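Local coordinates for ribosomal-protein-alanine acetyltransferase (PDB 3DNS), which probably transfers an acetyl group to the N-terminal alanine of a ribosomal protein, the fragment here being the N-terminal GNAT-like domain of a longer chain, at residues K6-K14 with L23-I32; N61-M72 with S93-F102. All coordinates share one frame; numbering follows the deposited sequence.

Contact 1: K6-K14 with L23-I32; sequences KGKYTKIEK and LITDKYGITI
Lys11 and Thr25 pair through two backbone hydrogen bonds in an antiparallel beta hairpin near one border of the mixed sheet: Lys11 N gives to Thr25 O at 2.9 Å, and Thr25 N returns one to Lys11 O. The next hydrogen-bonded pair along the ladder is Glu13 with Leu23, with Leu23 N only 2.6 Å from Glu13 O. Between them Ile12 and Ile24 face each other as a non-hydrogen-bonded pair, their side chains on the side of the sheet that meets helix 61-78, where Ile24 packs on Ile67. Lys11, Glu13, Leu23 and Thr25 point to the other face. There a water lies 2.6 Å from Glu13 OE1 and within hydrogen-bonding distance of Leu23 O and Thr25 OG1, bridging the strands on that face and sharing Leu23 O with Glu13 N; Glu13 OE1 also makes a salt bridge with Lys58 of the second subunit. Beyond the ladder, Lys27 reaches back over the first segment. Its chain is extended as far as CE and then bends (chi4 35°), which brings NZ 2.6 Å from Lys8 O, above the carbonyl plane rather than in it; a weak bond to Gly7 O is added. The side chains of Thr10 and Ile32 cross at about a right angle, with Thr10 CG2 3.9 Å from Ile32 CD1. In the type I turn Asp26-Gly29 that follows the second strand, Asp26 OD1 accepts from Tyr28 N, an Asx turn, and also from Ile30 N, each 3.2 Å away, the two arriving from opposite faces of the carboxylate.

Contact 2: N61-M72 with S93-F102; sequences NTYIKEILSVFM and STQPFVELGF
Leu68 packs against Phe97 where helix 61-72 runs past the short helix 95-99, their segment axes 9.0 Å apart at closest and crossing at -51°. The longer helix, 61-78, is the crossover between the parallel strands 46-53 and 83-89, a beta-alpha-beta unit as in GNAT folds. Leu68 CD1 sits over the middle of the Phe97 ring, 3.7 Å from its centroid and 14° off the normal, a CH-pi contact; Leu68 CB touches Leu100 CD1. Pro96 lies against Ile64 and Lys65, with its CB 3.6 Å from Lys65 CG. Ser93 OG donates weakly to Asn61 OD1, whose exact place is less sure. Lys65, bent at chi3, forms a salt bridge with Glu99, although the modelled approach of their charged atoms is too short to be trusted in detail. The other carboxylate oxygen, Glu99 OE2, accepts from Gln95 NE2 at 3.2 Å; the oxygen lies in the amide plane of Gln95, whereas the donor stands above the carboxylate plane. Lys65 O is gripped twice, by Ser69 N and by Ser69 OG at 2.9 Å, from opposite faces of its plane. Leu100 CD2 packs 3.5 Å from Ser69 OG. A Schellman motif at Gly101, with bonds from Gly101 N to Val98 O and Phe102 N to Phe97 O, ends the short helix and leads into Phe102, whose ring edge meets Met72 SE. Beneath both helices lies the sheet: Leu68 and Phe102 touch Ile86 of strand 83-89, and Phe97 stacks on Phe124 of strand 117-127.

Contact 1 closes before contact 2 opens along the chain, and their centres lie 15 Å apart. Helix 61-78 joins them: its one flank packs on segment 93-102, while another reaches the hairpin of contact 1. The direct junction is Glu66, whose OE2 probably accepts hydrogen bonds from Thr10 OG1 at 2.6 Å and from Tyr9 N; Tyr63 adds ring packing against Tyr9. Contact 1 is part of the mixed sheet, near one border; contact 2 packs on it farther across, over strands 83-89 and 117-127. Helix 61-78 touches strands 10-14, 46-53 and 83-89. The second subunit reaches 11 residues of contact 1 but one of contact 2.

Contact 1: K6-K14 with L23-I32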
loop_
_atom_site.group_PDB
_atom_site.type_symbol
_atom_site.label_atom_id
_atom_site.label_comp_id
_atom_site.label_asym_id
_atom_site.label_seq_id
_atom_site.Cartn_x
_atom_site.Cartn_y
_atom_site.Cartn_z
ATOM N N LYS A 6 10.930 11.214 -10.869
ATOM C CA LYS A 6 10.769 12.051 -9.731
ATOM C C LYS A 6 9.627 12.989 -10.052
ATOM O O LYS A 6 9.566 13.546 -11.104
ATOM C CB LYS A 6 12.065 12.861 -9.591
ATOM C CG LYS A 6 12.569 13.207 -8.206
ATOM C CD LYS A 6 14.006 13.745 -8.283
ATOM C CE LYS A 6 14.456 14.634 -7.109
ATOM N NZ LYS A 6 15.698 15.484 -7.417
ATOM N N GLY A 7 8.703 13.126 -9.135
ATOM C CA GLY A 7 7.726 14.168 -9.169
ATOM C C GLY A 7 7.858 14.881 -7.854
ATOM O O GLY A 7 8.737 14.561 -7.097
ATOM N N LYS A 8 6.959 15.817 -7.578
ATOM C CA LYS A 8 7.009 16.605 -6.339
ATOM C C LYS A 8 6.776 15.723 -5.131
ATOM O O LYS A 8 7.499 15.807 -4.141
ATOM C CB LYS A 8 5.977 17.732 -6.379
ATOM C CG LYS A 8 5.919 18.617 -5.112
ATOM C CD LYS A 8 5.216 19.997 -5.391
ATOM C CE LYS A 8 5.223 20.928 -4.163
ATOM N NZ LYS A 8 5.150 22.417 -4.485
ATOM N N TYR A 9 5.782 14.848 -5.210
ATOM C CA TYR A 9 5.509 13.966 -4.063
ATOM C C TYR A 9 5.709 12.487 -4.287
ATOM O O TYR A 9 5.527 11.702 -3.382
ATOM C CB TYR A 9 4.095 14.211 -3.561
ATOM C CG TYR A 9 3.966 15.581 -2.968
ATOM C CD1 TYR A 9 4.720 15.950 -1.871
ATOM C CD2 TYR A 9 3.114 16.523 -3.524
ATOM C CE1 TYR A 9 4.610 17.246 -1.329
ATOM C CE2 TYR A 9 3.014 17.801 -2.995
ATOM C CZ TYR A 9 3.759 18.132 -1.912
ATOM O OH TYR A 9 3.656 19.375 -1.405
ATOM N N THR A 10 6.068 12.088 -5.485
ATOM C CA THR A 10 6.121 10.670 -5.783
ATOM C C THR A 10 7.430 10.297 -6.463
ATOM O O THR A 10 8.174 11.156 -6.916
ATOM C CB THR A 10 4.858 10.223 -6.646
ATOM O OG1 THR A 10 4.776 11.005 -7.850
ATOM C CG2 THR A 10 3.555 10.418 -5.840
ATOM N N LYS A 11 7.690 8.984 -6.509
ATOM C CA LYS A 11 8.836 8.400 -7.193
ATOM C C LYS A 11 8.396 7.132 -7.951
ATOM O O LYS A 11 7.558 6.372 -7.466
ATOM C CB LYS A 11 9.950 8.065 -6.179
ATOM C CG LYS A 11 10.320 9.245 -5.292
ATOM C CD LYS A 11 11.481 8.921 -4.275
ATOM C CE LYS A 11 12.092 10.211 -3.680
ATOM N NZ LYS A 11 13.083 10.015 -2.548
ATOM N N ILE A 12 8.954 6.937 -9.150
ATOM C CA ILE A 12 8.701 5.728 -9.924
ATOM C C ILE A 12 10.091 5.115 -10.231
ATOM O O ILE A 12 10.978 5.787 -10.782
ATOM C CB ILE A 12 7.939 6.028 -11.219
ATOM C CG1 ILE A 12 6.575 6.684 -10.941
ATOM C CG2 ILE A 12 7.792 4.730 -12.053
ATOM C CD1 ILE A 12 5.904 7.200 -12.212
ATOM N N GLU A 13 10.288 3.860 -9.849
ATOM C CA GLU A 13 11.576 3.205 -9.999
ATOM C C GLU A 13 11.375 1.800 -10.495
ATOM O O GLU A 13 10.439 1.138 -10.088
ATOM C CB GLU A 13 12.303 3.127 -8.655
ATOM C CG GLU A 13 12.777 4.488 -8.175
ATOM C CD GLU A 13 13.168 4.502 -6.713
ATOM O OE1 GLU A 13 12.253 4.368 -5.867
ATOM O OE2 GLU A 13 14.371 4.673 -6.429
ATOM N N LYS A 14 12.310 1.323 -11.315
ATOM C CA LYS A 14 12.313 -0.055 -11.835
ATOM C C LYS A 14 12.599 -1.016 -10.708
ATOM O O LYS A 14 13.411 -0.733 -9.856
ATOM C CB LYS A 14 13.372 -0.211 -12.920
ATOM C CG LYS A 14 12.935 -1.168 -14.040
ATOM C CD LYS A 14 13.932 -1.175 -15.161
ATOM C CE LYS A 14 13.319 -1.622 -16.445
ATOM N NZ LYS A 14 14.287 -1.335 -17.539
ATOM N N LEU A 23 8.072 0.351 -9.325
ATOM C CA LEU A 23 7.562 0.603 -7.983
ATOM C C LEU A 23 7.210 2.078 -7.876
ATOM O O LEU A 23 8.065 2.954 -8.177
ATOM C CB LEU A 23 8.660 0.269 -6.986
ATOM C CG LEU A 23 8.337 0.406 -5.508
ATOM C CD1 LEU A 23 7.330 -0.705 -5.095
ATOM C CD2 LEU A 23 9.646 0.294 -4.679
ATOM N N ILE A 24 5.985 2.362 -7.419
ATOM C CA ILE A 24 5.601 3.759 -7.073
ATOM C C ILE A 24 5.630 3.956 -5.554
ATOM O O ILE A 24 5.014 3.225 -4.834
ATOM C CB ILE A 24 4.159 4.141 -7.590
ATOM C CG1 ILE A 24 3.910 3.563 -8.989
ATOM C CG2 ILE A 24 3.894 5.671 -7.437
ATOM C CD1 ILE A 24 2.412 3.511 -9.468
ATOM N N THR A 25 6.341 4.976 -5.092
ATOM C CA THR A 25 6.401 5.300 -3.643
ATOM C C THR A 25 6.173 6.793 -3.417
ATOM O O THR A 25 6.225 7.595 -4.385
ATOM C CB THR A 25 7.756 4.911 -2.997
ATOM O OG1 THR A 25 8.780 5.619 -3.644
ATOM C CG2 THR A 25 8.041 3.442 -3.190
ATOM N N ASP A 26 5.936 7.179 -2.157
ATOM C CA ASP A 26 5.954 8.613 -1.853
ATOM C C ASP A 26 7.339 9.009 -1.372
ATOM O O ASP A 26 8.214 8.181 -1.357
ATOM C CB ASP A 26 4.812 9.027 -0.888
ATOM C CG ASP A 26 4.868 8.365 0.490
ATOM O OD1 ASP A 26 5.925 7.865 0.926
ATOM O OD2 ASP A 26 3.791 8.415 1.169
ATOM N N LYS A 27 7.520 10.261 -0.964
ATOM C CA LYS A 27 8.829 10.749 -0.571
ATOM C C LYS A 27 9.450 10.124 0.705
ATOM O O LYS A 27 10.643 10.270 0.917
ATOM C CB LYS A 27 8.815 12.291 -0.469
ATOM C CG LYS A 27 9.169 12.960 -1.770
ATOM C CD LYS A 27 9.381 14.460 -1.606
ATOM C CE LYS A 27 10.099 15.060 -2.843
ATOM N NZ LYS A 27 9.691 14.397 -4.143
ATOM N N TYR A 28 8.653 9.449 1.540
ATOM C CA TYR A 28 9.171 8.652 2.673
ATOM C C TYR A 28 9.475 7.215 2.247
ATOM O O TYR A 28 9.910 6.384 3.064
ATOM C CB TYR A 28 8.139 8.550 3.784
ATOM C CG TYR A 28 7.879 9.743 4.633
ATOM C CD1 TYR A 28 8.865 10.709 4.907
ATOM C CD2 TYR A 28 6.630 9.871 5.267
ATOM C CE1 TYR A 28 8.590 11.805 5.756
ATOM C CE2 TYR A 28 6.372 10.931 6.132
ATOM C CZ TYR A 28 7.336 11.893 6.357
ATOM O OH TYR A 28 6.988 12.920 7.201
ATOM N N GLY A 29 9.215 6.894 0.984
ATOM C CA GLY A 29 9.481 5.553 0.485
ATOM C C GLY A 29 8.420 4.518 0.813
ATOM O O GLY A 29 8.685 3.355 0.768
ATOM N N ILE A 30 7.217 4.946 1.147
ATOM C CA ILE A 30 6.075 4.030 1.367
ATOM C C ILE A 30 5.484 3.755 -0.035
ATOM O O ILE A 30 5.396 4.670 -0.921
ATOM C CB ILE A 30 4.996 4.681 2.268
ATOM C CG1 ILE A 30 5.574 5.152 3.642
ATOM C CG2 ILE A 30 3.665 3.850 2.351
ATOM C CD1 ILE A 30 6.173 4.103 4.489
ATOM N N THR A 31 5.167 2.471 -0.274
ATOM C CA THR A 31 4.634 2.036 -1.560
ATOM C C THR A 31 3.184 2.447 -1.733
ATOM O O THR A 31 2.325 2.185 -0.903
ATOM C CB THR A 31 4.866 0.537 -1.785
ATOM O OG1 THR A 31 6.282 0.332 -1.782
ATOM C CG2 THR A 31 4.277 0.041 -3.126
ATOM N N ILE A 32 2.964 3.134 -2.847
ATOM C CA ILE A 32 1.626 3.524 -3.303
ATOM C C ILE A 32 1.059 2.397 -4.175
ATOM O O ILE A 32 -0.110 2.016 -4.035
ATOM C CB ILE A 32 1.702 4.826 -4.097
ATOM C CG1 ILE A 32 2.295 5.947 -3.230
ATOM C CG2 ILE A 32 0.316 5.205 -4.643
ATOM C CD1 ILE A 32 2.453 7.211 -3.920
HETATM O O HOH W 1 9.691 4.147 -6.189
#

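Contact 2: N61-M72 with S93-F102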
loop_
_atom_site.group_PDB
_atom_site.type_symbol
_atom_site.label_atom_id
_atom_site.label_comp_id
_atom_site.label_asym_id
_atom_site.label_seq_id
_atom_site.Cartn_x
_atom_site.Cartn_y
_atom_site.Cartn_z
ATOM N N ASN A 61 -6.141 11.437 -5.029
ATOM C CA ASN A 61 -6.242 11.809 -6.457
ATOM C C ASN A 61 -5.130 12.739 -6.925
ATOM O O ASN A 61 -4.614 12.521 -7.985
ATOM C CB ASN A 61 -7.640 12.283 -6.846
ATOM C CG ASN A 61 -8.644 11.111 -6.872
ATOM O OD1 ASN A 61 -8.257 9.940 -6.955
ATOM N ND2 ASN A 61 -9.899 11.418 -6.770
ATOM N N THR A 62 -4.692 13.695 -6.107
ATOM C CA THR A 62 -3.634 14.593 -6.523
ATOM C C THR A 62 -2.380 13.765 -6.825
ATOM O O THR A 62 -1.601 14.112 -7.710
ATOM C CB THR A 62 -3.254 15.665 -5.421
ATOM O OG1 THR A 62 -4.414 16.352 -4.954
ATOM C CG2 THR A 62 -2.287 16.685 -5.968
ATOM N N TYR A 63 -2.170 12.692 -6.066
ATOM C CA TYR A 63 -0.960 11.851 -6.214
ATOM C C TYR A 63 -1.052 11.004 -7.459
ATOM O O TYR A 63 -0.116 10.918 -8.240
ATOM C CB TYR A 63 -0.718 10.979 -4.964
ATOM C CG TYR A 63 0.091 11.670 -3.881
ATOM C CD1 TYR A 63 -0.285 12.917 -3.369
ATOM C CD2 TYR A 63 1.261 11.080 -3.376
ATOM C CE1 TYR A 63 0.484 13.562 -2.336
ATOM C CE2 TYR A 63 2.022 11.697 -2.375
ATOM C CZ TYR A 63 1.634 12.934 -1.861
ATOM O OH TYR A 63 2.421 13.491 -0.882
ATOM N N ILE A 64 -2.209 10.387 -7.666
ATOM C CA ILE A 64 -2.444 9.616 -8.886
ATOM C C ILE A 64 -2.220 10.464 -10.125
ATOM O O ILE A 64 -1.587 10.016 -11.064
ATOM C CB ILE A 64 -3.833 9.006 -8.874
ATOM C CG1 ILE A 64 -4.007 8.069 -7.649
ATOM C CG2 ILE A 64 -4.110 8.207 -10.141
ATOM C CD1 ILE A 64 -2.798 7.270 -7.386
ATOM N N LYS A 65 -2.783 11.673 -10.131
ATOM C CA LYS A 65 -2.578 12.635 -11.220
ATOM C C LYS A 65 -1.093 12.874 -11.467
ATOM O O LYS A 65 -0.662 12.972 -12.635
ATOM C CB LYS A 65 -3.263 13.988 -10.945
ATOM C CG LYS A 65 -4.700 14.055 -11.415
ATOM C CD LYS A 65 -5.356 15.444 -11.205
ATOM C CE LYS A 65 -6.372 15.461 -10.063
ATOM N NZ LYS A 65 -7.349 16.623 -10.185
ATOM N N GLU A 66 -0.340 13.032 -10.391
ATOM C CA GLU A 66 1.102 13.248 -10.515
ATOM C C GLU A 66 1.769 12.014 -11.110
ATOM O O GLU A 66 2.621 12.108 -12.013
ATOM C CB GLU A 66 1.728 13.606 -9.173
ATOM C CG GLU A 66 3.243 13.744 -9.231
ATOM C CD GLU A 66 3.819 14.268 -7.939
ATOM O OE1 GLU A 66 3.486 15.382 -7.544
ATOM O OE2 GLU A 66 4.609 13.569 -7.313
ATOM N N ILE A 67 1.403 10.840 -10.627
ATOM C CA ILE A 67 2.066 9.626 -11.103
ATOM C C ILE A 67 1.867 9.502 -12.623
ATOM O O ILE A 67 2.783 9.272 -13.385
ATOM C CB ILE A 67 1.522 8.370 -10.323
ATOM C CG1 ILE A 67 1.937 8.444 -8.840
ATOM C CG2 ILE A 67 1.959 7.025 -10.973
ATOM C CD1 ILE A 67 1.063 7.605 -7.874
ATOM N N LEU A 68 0.628 9.678 -13.048
ATOM C CA LEU A 68 0.283 9.587 -14.440
ATOM C C LEU A 68 0.994 10.657 -15.266
ATOM O O LEU A 68 1.486 10.390 -16.334
ATOM C CB LEU A 68 -1.245 9.695 -14.591
ATOM C CG LEU A 68 -2.069 8.465 -14.210
ATOM C CD1 LEU A 68 -3.570 8.869 -14.047
ATOM C CD2 LEU A 68 -1.931 7.337 -15.289
ATOM N N SER A 69 1.077 11.871 -14.741
ATOM C CA SER A 69 1.699 12.968 -15.435
ATOM C C SER A 69 3.186 12.707 -15.588
ATOM O O SER A 69 3.722 12.871 -16.662
ATOM C CB SER A 69 1.417 14.330 -14.758
ATOM O OG SER A 69 0.044 14.635 -14.886
ATOM N N VAL A 70 3.815 12.292 -14.515
ATOM C CA VAL A 70 5.232 11.931 -14.511
ATOM C C VAL A 70 5.553 10.848 -15.513
ATOM O O VAL A 70 6.510 10.994 -16.298
ATOM C CB VAL A 70 5.728 11.460 -13.081
ATOM C CG1 VAL A 70 7.133 10.924 -13.155
ATOM C CG2 VAL A 70 5.671 12.653 -12.011
ATOM N N PHE A 71 4.766 9.768 -15.492
ATOM C CA PHE A 71 5.024 8.605 -16.349
ATOM C C PHE A 71 4.702 8.898 -17.818
ATOM O O PHE A 71 5.402 8.458 -18.728
ATOM C CB PHE A 71 4.309 7.364 -15.794
ATOM C CG PHE A 71 4.967 6.052 -16.171
ATOM C CD1 PHE A 71 6.282 5.775 -15.800
ATOM C CD2 PHE A 71 4.284 5.099 -16.915
ATOM C CE1 PHE A 71 6.880 4.559 -16.135
ATOM C CE2 PHE A 71 4.899 3.910 -17.290
ATOM C CZ PHE A 71 6.182 3.637 -16.905
HETATM N N MSE A 72 3.656 9.677 -18.077
HETATM C CA MSE A 72 3.329 10.043 -19.468
HETATM C C MSE A 72 4.431 10.898 -20.092
HETATM O O MSE A 72 4.814 10.702 -21.219
HETATM C CB MSE A 72 1.993 10.844 -19.561
HETATM C CG MSE A 72 0.667 10.101 -19.333
HETATM SE SE MSE A 72 0.560 8.354 -20.129
HETATM C CE MSE A 72 1.376 7.404 -18.610
ATOM N N SER A 93 -9.617 5.449 -8.529
ATOM C CA SER A 93 -10.390 6.665 -8.798
ATOM C C SER A 93 -10.198 7.101 -10.243
ATOM O O SER A 93 -9.070 7.386 -10.657
ATOM C CB SER A 93 -9.902 7.757 -7.860
ATOM O OG SER A 93 -10.533 8.981 -8.143
ATOM N N THR A 94 -11.285 7.146 -11.013
ATOM C CA THR A 94 -11.192 7.423 -12.465
ATOM C C THR A 94 -11.100 8.931 -12.765
ATOM O O THR A 94 -10.835 9.382 -13.906
ATOM C CB THR A 94 -12.392 6.804 -13.230
ATOM O OG1 THR A 94 -13.587 7.513 -12.912
ATOM C CG2 THR A 94 -12.594 5.347 -12.862
ATOM N N GLN A 95 -11.331 9.715 -11.728
ATOM C CA GLN A 95 -11.315 11.166 -11.808
ATOM C C GLN A 95 -9.983 11.716 -12.328
ATOM O O GLN A 95 -9.971 12.547 -13.261
ATOM C CB GLN A 95 -11.671 11.701 -10.424
ATOM C CG GLN A 95 -11.228 13.100 -10.114
ATOM C CD GLN A 95 -11.657 13.513 -8.727
ATOM O OE1 GLN A 95 -11.841 12.654 -7.855
ATOM N NE2 GLN A 95 -11.827 14.827 -8.501
ATOM N N PRO A 96 -8.847 11.245 -11.764
ATOM C CA PRO A 96 -7.588 11.770 -12.244
ATOM C C PRO A 96 -7.405 11.528 -13.739
ATOM O O PRO A 96 -6.873 12.370 -14.430
ATOM C CB PRO A 96 -6.530 10.994 -11.436
ATOM C CG PRO A 96 -7.241 10.482 -10.245
ATOM C CD PRO A 96 -8.645 10.222 -10.728
ATOM N N PHE A 97 -7.848 10.379 -14.235
ATOM C CA PHE A 97 -7.673 10.042 -15.647
ATOM C C PHE A 97 -8.472 10.983 -16.536
ATOM O O PHE A 97 -7.999 11.467 -17.590
ATOM C CB PHE A 97 -8.139 8.630 -15.927
ATOM C CG PHE A 97 -7.251 7.595 -15.375
ATOM C CD1 PHE A 97 -6.221 7.083 -16.138
ATOM C CD2 PHE A 97 -7.463 7.105 -14.068
ATOM C CE1 PHE A 97 -5.372 6.122 -15.605
ATOM C CE2 PHE A 97 -6.636 6.165 -13.543
ATOM C CZ PHE A 97 -5.587 5.650 -14.318
ATOM N N VAL A 98 -9.708 11.217 -16.149
ATOM C CA VAL A 98 -10.599 12.063 -16.957
ATOM C C VAL A 98 -10.092 13.529 -16.930
ATOM O O VAL A 98 -10.107 14.234 -17.945
ATOM C CB VAL A 98 -12.101 11.852 -16.506
ATOM C CG1 VAL A 98 -13.088 12.725 -17.280
ATOM C CG2 VAL A 98 -12.475 10.364 -16.684
ATOM N N GLU A 99 -9.627 13.982 -15.775
ATOM C CA GLU A 99 -9.115 15.349 -15.651
ATOM C C GLU A 99 -7.802 15.591 -16.433
ATOM O O GLU A 99 -7.481 16.724 -16.788
ATOM C CB GLU A 99 -8.934 15.689 -14.162
ATOM C CG GLU A 99 -10.273 15.697 -13.427
ATOM C CD GLU A 99 -10.161 15.949 -11.929
ATOM O OE1 GLU A 99 -9.048 15.833 -11.373
ATOM O OE2 GLU A 99 -11.200 16.263 -11.308
ATOM N N LEU A 100 -7.027 14.535 -16.679
ATOM C CA LEU A 100 -5.809 14.676 -17.457
ATOM C C LEU A 100 -6.083 14.505 -18.961
ATOM O O LEU A 100 -5.190 14.704 -19.772
ATOM C CB LEU A 100 -4.764 13.687 -16.978
ATOM C CG LEU A 100 -4.216 13.933 -15.588
ATOM C CD1 LEU A 100 -3.351 12.708 -15.148
ATOM C CD2 LEU A 100 -3.354 15.220 -15.598
ATOM N N GLY A 101 -7.317 14.168 -19.337
ATOM C CA GLY A 101 -7.650 14.028 -20.733
ATOM C C GLY A 101 -7.564 12.629 -21.357
ATOM O O GLY A 101 -7.622 12.501 -22.598
ATOM N N PHE A 102 -7.448 11.593 -20.536
ATOM C CA PHE A 102 -7.479 10.220 -21.068
ATOM C C PHE A 102 -8.860 9.857 -21.557
ATOM O O PHE A 102 -9.842 10.219 -20.935
ATOM C CB PHE A 102 -7.142 9.179 -20.015
ATOM C CG PHE A 102 -5.728 9.164 -19.590
ATOM C CD1 PHE A 102 -4.837 8.284 -20.164
ATOM C CD2 PHE A 102 -5.296 9.984 -18.574
ATOM C CE1 PHE A 102 -3.522 8.259 -19.801
ATOM C CE2 PHE A 102 -3.937 9.944 -18.156
ATOM C CZ PHE A 102 -3.074 9.062 -18.784
#